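Local coordinates for protein beta-galactosidase (Marinomonas sp. ef1, PDB 6Y2K) that hydrolyses terminal beta-galactosidic bonds as a cold-active but thermally stable hexameric enzyme of glycoside hydrolase family 42, at residues D186-S189 against F190-E194; N321-P324 against H325-T328; L529-H532 against T533-A536. All coordinates share one frame; numbering follows the deposited sequence.

Interaction 1 (D186-S189 against F190-E194); sequences DYRS and FDEIE
A short 3-10 turn, residues 190-192, lets Glu-192 fold back onto Arg-188 in the loop that joins helix 171-178 to helix 205-233, an excursion between the fourth and fifth strands of the TIM barrel. The turn is stitched by its own backbone: Glu-192 N donates to Ser-189 O at 3.2 Å. Past CG the Glu-192 chain runs extended (chi2 -168°), which carries the carboxylate across to Arg-188, the two side chains crossing at a slant, and there its two oxygens divide the work. OE1 takes the backbone N-H of Arg-188 in a nearly straight bond, with N to OE1 at 2.9 Å. OE2 takes the side chain in a salt bridge, NE to OE2 also 2.9 Å, while NH2 adds a weak bond to the same oxygen. Seen from the guanidinium, the acceptor sits at the edge and in plane; both the backbone N and NE, however, come in from above the carboxylate plane, and the two flat groups are tilted 33° apart. One water bridges Glu-192 OE2 and Arg-188 NH2. On from the turn, Ile-193 CG1 lies over the centre of the Tyr-187 ring, a CH-pi contact 3.6 Å from CG1 to the ring centroid. Tyr-187 OH reaches Glu-194 N through another water. Arg-188 has a second partner, its NH1 bonding Thr-45 OG1 of the second subunit, and Glu-192 also packs on Trp-80 of that subunit. A glutamine in place of Glu-192 would probably leave the Arg-188 guanidinium without its countercharge and freer to turn at the subunit interface. Gripped by a main-chain N-H and a cationic side chain together, the carboxylate is likely to stay ionised.

Interaction 2 (N321-P324 against H325-T328); sequences NWAP and HNPT
Asn-326 reaches back across Pro-324 and His-325 to grip the backbone of Ala-323, closing a compact turn in the loop between the seventh barrel strand, 310-315, and helix 333-343. Its side-chain amide uses both ends. OD1 accepts the Ala-323 N-H at 3.2 Å from N to OD1, and here the donor lies in the carbonyl plane of the amide, on a lone pair. ND2 donates a hydrogen bond to Ala-323 O at 2.9 Å. The two bonds are about equally bent; this one meets the oxygen from above its carbonyl plane. With CG anti to the carbonyl carbon (chi1 -61°), the amide turns toward Ala-323, and the two bonds together fix its rotation. ND2 has another partner, Gln-429 O of the third subunit, so this one amide ties the turn together and joins it to a neighbour.

At the apex, Pro-324 and His-325 bury much of their surface against each other. Pro-324 covers one face of the imidazole, its CB 4.1 Å from the ring centroid in a CH-pi contact displaced toward the rim. The ring's ND1 has a partner elsewhere, Asp-273 OD1 of helix 268-274. His-325 also packs on Pro-530 of the third subunit, and Pro-324 on Arg-431 there, which makes the apex part of a subunit interface. Back at the closure of the turn, the Ala-323 methyl lies against the amide oxygen, CB 3.4 Å from Asn-326 OD1.

Interaction 3 (L529-H532 against T533-A536); sequences LPEH and TQPA
The imidazole of His-532 has Thr-533 OG1 at its edge, near the ring plane, and Pro-530 CG over one face, offset toward the rim. ND1 and OG1 are 2.9 Å apart and hydrogen-bonded, either being able to donate. CG of His-532 sits between its backbone N and carbonyl carbon (chi1 64°), a cramped setting that brings the ring back over the proline. The imidazole also meets the ring of His-284 of the second subunit. The other flat pair is the Glu-531 carboxylate and the Gln-534 amide, their planes 87° apart. Gln-534 NE2 donates to Glu-531 O at 2.9 Å, in the carbonyl plane of that oxygen, with OE2 of Glu-531 3.2 Å from the same NE2. The other carboxylate oxygen, OE1, bonds His-548 NE2.

All this decorates a type I beta turn, Pro-530 to Thr-533, between strands 521-528 and 536-538 of the trimerisation domain. Its own bond, Thr-533 N to Pro-530 O, is weak at 3.4 Å. A water spans the same turn, donating to both Pro-530 O and Thr-533 O. Flanking the turn, Leu-529 and Pro-535 reach toward each other tip to tip, CD1 to CD 3.7 Å, and both residues touch Leu-546. With its backbone bond long and weak, the turn probably draws part of its hold from the side-chain bonds and the bridging water.

From the N terminus the three contacts come in series, none nesting in or crossing another, and each closes a tight local turn. Interaction 1 falls in the long run of chain after barrel strand 134-138, beside helices 154-168 and 171-178. Interaction 2 follows the seventh barrel strand and precedes helix 333-343. Interaction 3 lies in the trimerisation domain, in a bend leading into the mixed sheet. Within the chain they do not touch: the nearest atoms of 321-328 and 529-536 are about 21 Å apart. Across the hexamer, however, His-325 of one chain packs on Pro-530 of another, so interactions 2 and 3 meet at that interface; interaction 1 faces a neighbouring subunit too.

Interaction 1 (D186-S189 against F190-E194)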
ATOM      1  N   ASP A 186      12.015  47.718  24.587  1.00 16.37           N
ATOM      2  CA  ASP A 186      11.449  48.818  25.404  1.00 16.59           C
ATOM      3  C   ASP A 186      11.154  50.093  24.612  1.00 16.37           C
ATOM      4  O   ASP A 186      12.020  50.601  23.894  1.00 16.57           O
ATOM      5  CB  ASP A 186      12.387  49.178  26.564  1.00 16.31           C
ATOM      6  CG  ASP A 186      12.455  48.092  27.633  1.00 16.45           C
ATOM      7  OD1 ASP A 186      11.383  47.678  28.139  1.00 15.46           O
ATOM      8  OD2 ASP A 186      13.595  47.668  27.963  1.00 16.19           O
ATOM      9  N   TYR A 187       9.928  50.593  24.759  1.00 16.55           N
ATOM     10  CA  TYR A 187       9.485  51.854  24.153  1.00 16.88           C
ATOM     11  C   TYR A 187       9.568  53.015  25.143  1.00 16.95           C
ATOM     12  O   TYR A 187       9.224  52.868  26.318  1.00 16.94           O
ATOM     13  CB  TYR A 187       8.043  51.712  23.641  1.00 16.72           C
ATOM     14  CG  TYR A 187       7.907  50.541  22.700  1.00 16.71           C
ATOM     15  CD1 TYR A 187       8.327  50.637  21.371  1.00 16.43           C
ATOM     16  CD2 TYR A 187       7.407  49.324  23.142  1.00 16.74           C
ATOM     17  CE1 TYR A 187       8.227  49.560  20.507  1.00 16.26           C
ATOM     18  CE2 TYR A 187       7.300  48.240  22.282  1.00 16.64           C
ATOM     19  CZ  TYR A 187       7.719  48.362  20.966  1.00 16.44           C
ATOM     20  OH  TYR A 187       7.628  47.282  20.112  1.00 15.69           O
ATOM     21  N   ARG A 188      10.026  54.166  24.651  1.00 17.75           N
ATOM     22  CA  ARG A 188      10.048  55.409  25.426  1.00 18.09           C
ATOM     23  C   ARG A 188       8.669  56.064  25.531  1.00 18.13           C
ATOM     24  O   ARG A 188       8.428  56.867  26.440  1.00 17.80           O
ATOM     25  CB  ARG A 188      10.998  56.420  24.783  1.00 18.85           C
ATOM     26  CG  ARG A 188      12.452  55.985  24.712  1.00 19.24           C
ATOM     27  CD  ARG A 188      13.341  57.164  24.335  1.00 19.69           C
ATOM     28  NE  ARG A 188      12.944  57.763  23.058  1.00 19.76           N
ATOM     29  CZ  ARG A 188      13.316  58.968  22.626  1.00 20.32           C
ATOM     30  NH1 ARG A 188      14.120  59.744  23.351  1.00 19.86           N
ATOM     31  NH2 ARG A 188      12.885  59.404  21.445  1.00 20.69           N
ATOM     32  N   SER A 189       7.790  55.760  24.575  1.00 17.56           N
ATOM     33  CA  SER A 189       6.463  56.354  24.507  1.00 18.07           C
ATOM     34  C   SER A 189       5.547  55.473  23.656  1.00 17.72           C
ATOM     35  O   SER A 189       6.015  54.622  22.894  1.00 17.46           O
ATOM     36  CB  SER A 189       6.549  57.748  23.872  1.00 18.90           C
ATOM     37  OG  SER A 189       6.979  57.669  22.508  1.00 19.62           O
ATOM     38  N   PHE A 190       4.243  55.694  23.761  1.00 17.89           N
ATOM     39  CA  PHE A 190       3.301  54.957  22.922  1.00 17.67           C
ATOM     40  C   PHE A 190       3.538  55.208  21.437  1.00 17.69           C
ATOM     41  O   PHE A 190       3.380  54.281  20.646  1.00 17.52           O
ATOM     42  CB  PHE A 190       1.859  55.271  23.300  1.00 17.59           C
ATOM     43  CG  PHE A 190       1.488  54.799  24.679  1.00 17.85           C
ATOM     44  CD1 PHE A 190       1.412  53.441  24.962  1.00 17.96           C
ATOM     45  CD2 PHE A 190       1.209  55.708  25.696  1.00 18.20           C
ATOM     46  CE1 PHE A 190       1.065  52.990  26.228  1.00 18.22           C
ATOM     47  CE2 PHE A 190       0.866  55.262  26.967  1.00 18.65           C
ATOM     48  CZ  PHE A 190       0.795  53.901  27.232  1.00 18.31           C
ATOM     49  N   ASP A 191       3.974  56.420  21.067  1.00 18.39           N
ATOM     50  CA  ASP A 191       4.176  56.786  19.658  0.50 18.75           C
ATOM     51  C   ASP A 191       5.441  56.183  19.022  1.00 18.75           C
ATOM     52  O   ASP A 191       5.696  56.391  17.840  1.00 18.86           O
ATOM     53  CB  ASP A 191       4.163  58.315  19.492  0.50 19.26           C
ATOM     54  CG  ASP A 191       2.784  58.919  19.746  0.50 19.63           C
ATOM     55  OD1 ASP A 191       1.774  58.176  19.756  0.50 19.69           O
ATOM     56  OD2 ASP A 191       2.712  60.146  19.932  0.50 20.35           O
ATOM     57  N   GLU A 192       6.241  55.454  19.809  1.00 18.02           N
ATOM     58  CA  GLU A 192       7.331  54.638  19.261  1.00 17.57           C
ATOM     59  C   GLU A 192       6.852  53.253  18.798  1.00 17.23           C
ATOM     60  O   GLU A 192       7.548  52.589  18.023  1.00 16.89           O
ATOM     61  CB  GLU A 192       8.470  54.464  20.267  1.00 17.31           C
ATOM     62  CG  GLU A 192       9.364  55.687  20.410  1.00 17.59           C
ATOM     63  CD  GLU A 192      10.652  55.408  21.173  1.00 17.83           C
ATOM     64  OE1 GLU A 192      10.739  54.372  21.877  1.00 18.08           O
ATOM     65  OE2 GLU A 192      11.585  56.237  21.066  1.00 18.03           O
ATOM     66  N   ILE A 193       5.687  52.819  19.278  1.00 16.89           N
ATOM     67  CA  ILE A 193       5.196  51.472  19.024  1.00 17.15           C
ATOM     68  C   ILE A 193       4.675  51.396  17.584  1.00 17.25           C
ATOM     69  O   ILE A 193       3.956  52.284  17.130  1.00 17.08           O
ATOM     70  CB  ILE A 193       4.094  51.059  20.030  1.00 17.10           C
ATOM     71  CG1 ILE A 193       4.650  51.071  21.469  1.00 17.22           C
ATOM     72  CG2 ILE A 193       3.556  49.679  19.679  1.00 16.95           C
ATOM     73  CD1 ILE A 193       3.617  50.888  22.556  1.00 17.49           C
ATOM     74  N   GLU A 194       5.074  50.343  16.873  1.00 17.53           N
ATOM     75  CA  GLU A 194       4.675  50.123  15.488  1.00 17.29           C
ATOM     76  C   GLU A 194       3.641  49.000  15.407  1.00 17.26           C
ATOM     77  O   GLU A 194       3.337  48.331  16.395  1.00 16.97           O
ATOM     78  CB  GLU A 194       5.904  49.759  14.631  1.00 17.89           C
ATOM     79  CG  GLU A 194       7.015  50.805  14.592  1.00 18.46           C
ATOM     80  CD  GLU A 194       6.678  52.082  13.828  1.00 19.18           C
ATOM     81  OE1 GLU A 194       5.679  52.121  13.075  1.00 18.87           O
ATOM     82  OE2 GLU A 194       7.441  53.063  13.988  1.00 19.14           O
TER
HETATM   83  O   HOH W   1      13.268  53.121  22.405  1.00 13.63           O
HETATM   84  O   HOH W   2       7.035  48.151  17.599  1.00 17.08           O
HETATM   85  O   HOH W   3      11.988  57.685  18.819  1.00 16.16           O

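Interaction 2 (N321-P324 against H325-T328)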
ATOM      1  N   ASN A 321     -20.180  29.353  -5.187  1.00 15.76           N
ATOM      2  CA  ASN A 321     -19.136  29.755  -6.150  1.00 16.04           C
ATOM      3  C   ASN A 321     -17.719  29.793  -5.579  1.00 16.35           C
ATOM      4  O   ASN A 321     -16.761  29.770  -6.349  1.00 17.52           O
ATOM      5  CB  ASN A 321     -19.417  31.166  -6.671  1.00 15.69           C
ATOM      6  CG  ASN A 321     -19.442  32.197  -5.553  1.00 15.68           C
ATOM      7  OD1 ASN A 321     -20.363  32.185  -4.735  1.00 15.88           O
ATOM      8  ND2 ASN A 321     -18.414  33.055  -5.478  1.00 14.75           N
ATOM      9  N   TRP A 322     -17.589  29.887  -4.256  1.00 16.17           N
ATOM     10  CA  TRP A 322     -16.358  30.414  -3.635  1.00 16.22           C
ATOM     11  C   TRP A 322     -15.369  29.385  -3.088  1.00 16.23           C
ATOM     12  O   TRP A 322     -14.221  29.734  -2.835  1.00 16.14           O
ATOM     13  CB  TRP A 322     -16.681  31.471  -2.565  1.00 16.79           C
ATOM     14  CG  TRP A 322     -17.724  31.087  -1.551  1.00 16.73           C
ATOM     15  CD1 TRP A 322     -19.030  31.487  -1.534  1.00 17.40           C
ATOM     16  CD2 TRP A 322     -17.546  30.251  -0.404  1.00 17.02           C
ATOM     17  NE1 TRP A 322     -19.677  30.942  -0.457  1.00 17.32           N
ATOM     18  CE2 TRP A 322     -18.789  30.186   0.260  1.00 16.92           C
ATOM     19  CE3 TRP A 322     -16.457  29.547   0.130  1.00 17.09           C
ATOM     20  CZ2 TRP A 322     -18.977  29.441   1.422  1.00 17.07           C
ATOM     21  CZ3 TRP A 322     -16.645  28.810   1.301  1.00 17.03           C
ATOM     22  CH2 TRP A 322     -17.896  28.759   1.928  1.00 16.87           C
ATOM     23  N   ALA A 323     -15.783  28.129  -2.917  1.00 15.69           N
ATOM     24  CA  ALA A 323     -14.859  27.094  -2.442  1.00 14.90           C
ATOM     25  C   ALA A 323     -14.042  26.558  -3.623  1.00 14.57           C
ATOM     26  O   ALA A 323     -14.441  26.747  -4.776  1.00 14.60           O
ATOM     27  CB  ALA A 323     -15.619  25.985  -1.761  1.00 14.81           C
ATOM     28  N   PRO A 324     -12.892  25.904  -3.352  1.00 14.51           N
ATOM     29  CA  PRO A 324     -12.138  25.314  -4.472  1.00 14.50           C
ATOM     30  C   PRO A 324     -12.986  24.358  -5.324  1.00 14.74           C
ATOM     31  O   PRO A 324     -12.891  24.369  -6.559  1.00 14.61           O
ATOM     32  CB  PRO A 324     -10.975  24.581  -3.776  1.00 14.64           C
ATOM     33  CG  PRO A 324     -10.789  25.312  -2.485  1.00 14.60           C
ATOM     34  CD  PRO A 324     -12.147  25.821  -2.079  1.00 14.38           C
ATOM     35  N   HIS A 325     -13.835  23.565  -4.671  1.00 14.56           N
ATOM     36  CA  HIS A 325     -14.778  22.702  -5.383  1.00 14.46           C
ATOM     37  C   HIS A 325     -16.165  22.943  -4.821  1.00 14.60           C
ATOM     38  O   HIS A 325     -16.318  23.176  -3.614  1.00 14.58           O
ATOM     39  CB  HIS A 325     -14.364  21.235  -5.261  1.00 14.48           C
ATOM     40  CG  HIS A 325     -12.886  21.030  -5.391  1.00 14.49           C
ATOM     41  ND1 HIS A 325     -12.057  20.921  -4.298  1.00 14.39           N
ATOM     42  CD2 HIS A 325     -12.084  20.969  -6.483  1.00 14.63           C
ATOM     43  CE1 HIS A 325     -10.805  20.789  -4.707  1.00 14.85           C
ATOM     44  NE2 HIS A 325     -10.793  20.818  -6.028  1.00 15.13           N
ATOM     45  N   ASN A 326     -17.161  22.887  -5.707  1.00 14.35           N
ATOM     46  CA  ASN A 326     -18.525  23.308  -5.395  1.00 14.82           C
ATOM     47  C   ASN A 326     -19.564  22.281  -5.865  1.00 14.61           C
ATOM     48  O   ASN A 326     -20.225  22.460  -6.894  1.00 14.19           O
ATOM     49  CB  ASN A 326     -18.770  24.688  -5.995  1.00 14.96           C
ATOM     50  CG  ASN A 326     -17.823  25.733  -5.421  1.00 15.41           C
ATOM     51  OD1 ASN A 326     -17.916  26.088  -4.244  1.00 15.94           O
ATOM     52  ND2 ASN A 326     -16.878  26.194  -6.236  1.00 15.33           N
ATOM     53  N   PRO A 327     -19.703  21.181  -5.108  1.00 14.67           N
ATOM     54  CA  PRO A 327     -20.667  20.153  -5.496  1.00 14.42           C
ATOM     55  C   PRO A 327     -22.107  20.592  -5.259  1.00 14.54           C
ATOM     56  O   PRO A 327     -22.350  21.519  -4.484  1.00 14.50           O
ATOM     57  CB  PRO A 327     -20.304  18.986  -4.573  1.00 14.42           C
ATOM     58  CG  PRO A 327     -19.804  19.658  -3.345  1.00 14.37           C
ATOM     59  CD  PRO A 327     -19.014  20.826  -3.851  1.00 14.46           C
ATOM     60  N   THR A 328     -23.042  19.947  -5.958  1.00 14.61           N
ATOM     61  CA  THR A 328     -24.463  20.071  -5.653  1.00 14.51           C
ATOM     62  C   THR A 328     -24.768  19.334  -4.337  1.00 15.05           C
ATOM     63  O   THR A 328     -24.211  18.259  -4.088  1.00 14.55           O
ATOM     64  CB  THR A 328     -25.346  19.474  -6.761  1.00 14.45           C
ATOM     65  OG1 THR A 328     -24.857  18.184  -7.136  1.00 13.92           O
ATOM     66  CG2 THR A 328     -25.366  20.387  -7.992  1.00 14.54           C
TER

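Interaction 3 (L529-H532 against T533-A536)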
ATOM      1  N   LEU A 529       4.055  18.112  19.818  1.00 15.54           N
ATOM      2  CA  LEU A 529       4.308  16.978  18.922  1.00 15.74           C
ATOM      3  C   LEU A 529       3.830  17.139  17.475  1.00 16.08           C
ATOM      4  O   LEU A 529       2.784  17.753  17.221  1.00 15.62           O
ATOM      5  CB  LEU A 529       3.660  15.717  19.510  1.00 15.96           C
ATOM      6  CG  LEU A 529       4.284  15.142  20.784  1.00 16.02           C
ATOM      7  CD1 LEU A 529       3.362  14.097  21.400  1.00 16.20           C
ATOM      8  CD2 LEU A 529       5.669  14.557  20.528  1.00 16.04           C
ATOM      9  N   PRO A 530       4.580  16.541  16.518  1.00 16.32           N
ATOM     10  CA  PRO A 530       4.090  16.437  15.158  1.00 16.56           C
ATOM     11  C   PRO A 530       3.070  15.304  15.059  1.00 17.06           C
ATOM     12  O   PRO A 530       2.974  14.460  15.970  1.00 16.35           O
ATOM     13  CB  PRO A 530       5.354  16.100  14.361  1.00 16.14           C
ATOM     14  CG  PRO A 530       6.185  15.302  15.316  1.00 16.42           C
ATOM     15  CD  PRO A 530       5.881  15.855  16.682  1.00 16.48           C
ATOM     16  N   GLU A 531       2.343  15.273  13.944  1.00 17.93           N
ATOM     17  CA  GLU A 531       1.297  14.265  13.702  1.00 19.01           C
ATOM     18  C   GLU A 531       1.831  12.824  13.743  1.00 18.62           C
ATOM     19  O   GLU A 531       1.118  11.901  14.162  1.00 19.17           O
ATOM     20  CB  GLU A 531       0.623  14.541  12.347  1.00 20.83           C
ATOM     21  CG  GLU A 531      -0.627  13.714  12.046  1.00 22.48           C
ATOM     22  CD  GLU A 531      -1.831  14.069  12.912  1.00 23.52           C
ATOM     23  OE1 GLU A 531      -1.916  15.183  13.456  1.00 24.93           O
ATOM     24  OE2 GLU A 531      -2.720  13.218  13.040  1.00 27.10           O
ATOM     25  N   HIS A 532       3.086  12.636  13.340  1.00 18.41           N
ATOM     26  CA  HIS A 532       3.682  11.297  13.227  1.00 17.94           C
ATOM     27  C   HIS A 532       4.034  10.560  14.524  1.00 17.13           C
ATOM     28  O   HIS A 532       4.346   9.371  14.480  1.00 16.58           O
ATOM     29  CB  HIS A 532       4.904  11.310  12.280  1.00 18.75           C
ATOM     30  CG  HIS A 532       6.064  12.151  12.746  1.00 19.20           C
ATOM     31  ND1 HIS A 532       6.881  11.790  13.798  1.00 18.73           N
ATOM     32  CD2 HIS A 532       6.583  13.305  12.247  1.00 19.08           C
ATOM     33  CE1 HIS A 532       7.830  12.701  13.947  1.00 19.49           C
ATOM     34  NE2 HIS A 532       7.678  13.625  13.011  1.00 18.87           N
ATOM     35  N   THR A 533       3.983  11.247  15.665  1.00 16.23           N
ATOM     36  CA  THR A 533       4.296  10.647  16.958  1.00 16.16           C
ATOM     37  C   THR A 533       3.127  10.874  17.920  1.00 16.01           C
ATOM     38  O   THR A 533       2.888  11.993  18.366  1.00 15.73           O
ATOM     39  CB  THR A 533       5.632  11.185  17.517  1.00 15.86           C
ATOM     40  OG1 THR A 533       6.677  10.889  16.582  1.00 15.98           O
ATOM     41  CG2 THR A 533       5.983  10.550  18.863  1.00 15.82           C
ATOM     42  N   GLN A 534       2.411   9.790  18.220  1.00 15.84           N
ATOM     43  CA  GLN A 534       1.181   9.789  19.000  1.00 16.10           C
ATOM     44  C   GLN A 534       1.302   8.777  20.150  1.00 15.78           C
ATOM     45  O   GLN A 534       0.960   7.599  19.992  1.00 16.43           O
ATOM     46  CB  GLN A 534       0.001   9.466  18.080  1.00 16.19           C
ATOM     47  CG  GLN A 534      -0.192  10.520  17.001  1.00 16.60           C
ATOM     48  CD  GLN A 534      -1.456  10.352  16.166  1.00 17.55           C
ATOM     49  OE1 GLN A 534      -2.358   9.579  16.507  1.00 18.24           O
ATOM     50  NE2 GLN A 534      -1.524  11.089  15.053  1.00 17.16           N
ATOM     51  N   PRO A 535       1.828   9.222  21.309  1.00 15.69           N
ATOM     52  CA  PRO A 535       2.054   8.328  22.454  1.00 15.30           C
ATOM     53  C   PRO A 535       0.821   7.549  22.936  1.00 15.14           C
ATOM     54  O   PRO A 535      -0.309   8.072  22.892  1.00 14.92           O
ATOM     55  CB  PRO A 535       2.534   9.289  23.549  1.00 15.63           C
ATOM     56  CG  PRO A 535       3.208  10.387  22.803  1.00 15.78           C
ATOM     57  CD  PRO A 535       2.381  10.567  21.560  1.00 15.61           C
ATOM     58  N   ALA A 536       1.049   6.321  23.408  1.00 14.44           N
ATOM     59  CA  ALA A 536      -0.019   5.455  23.880  1.00 14.38           C
ATOM     60  C   ALA A 536      -0.536   5.935  25.240  1.00 14.52           C
ATOM     61  O   ALA A 536       0.224   6.479  26.049  1.00 14.66           O
ATOM     62  CB  ALA A 536       0.455   4.012  23.967  1.00 14.49           C
TER
HETATM   63  O   HOH W   4       1.028  13.837  17.696  1.00 13.03           O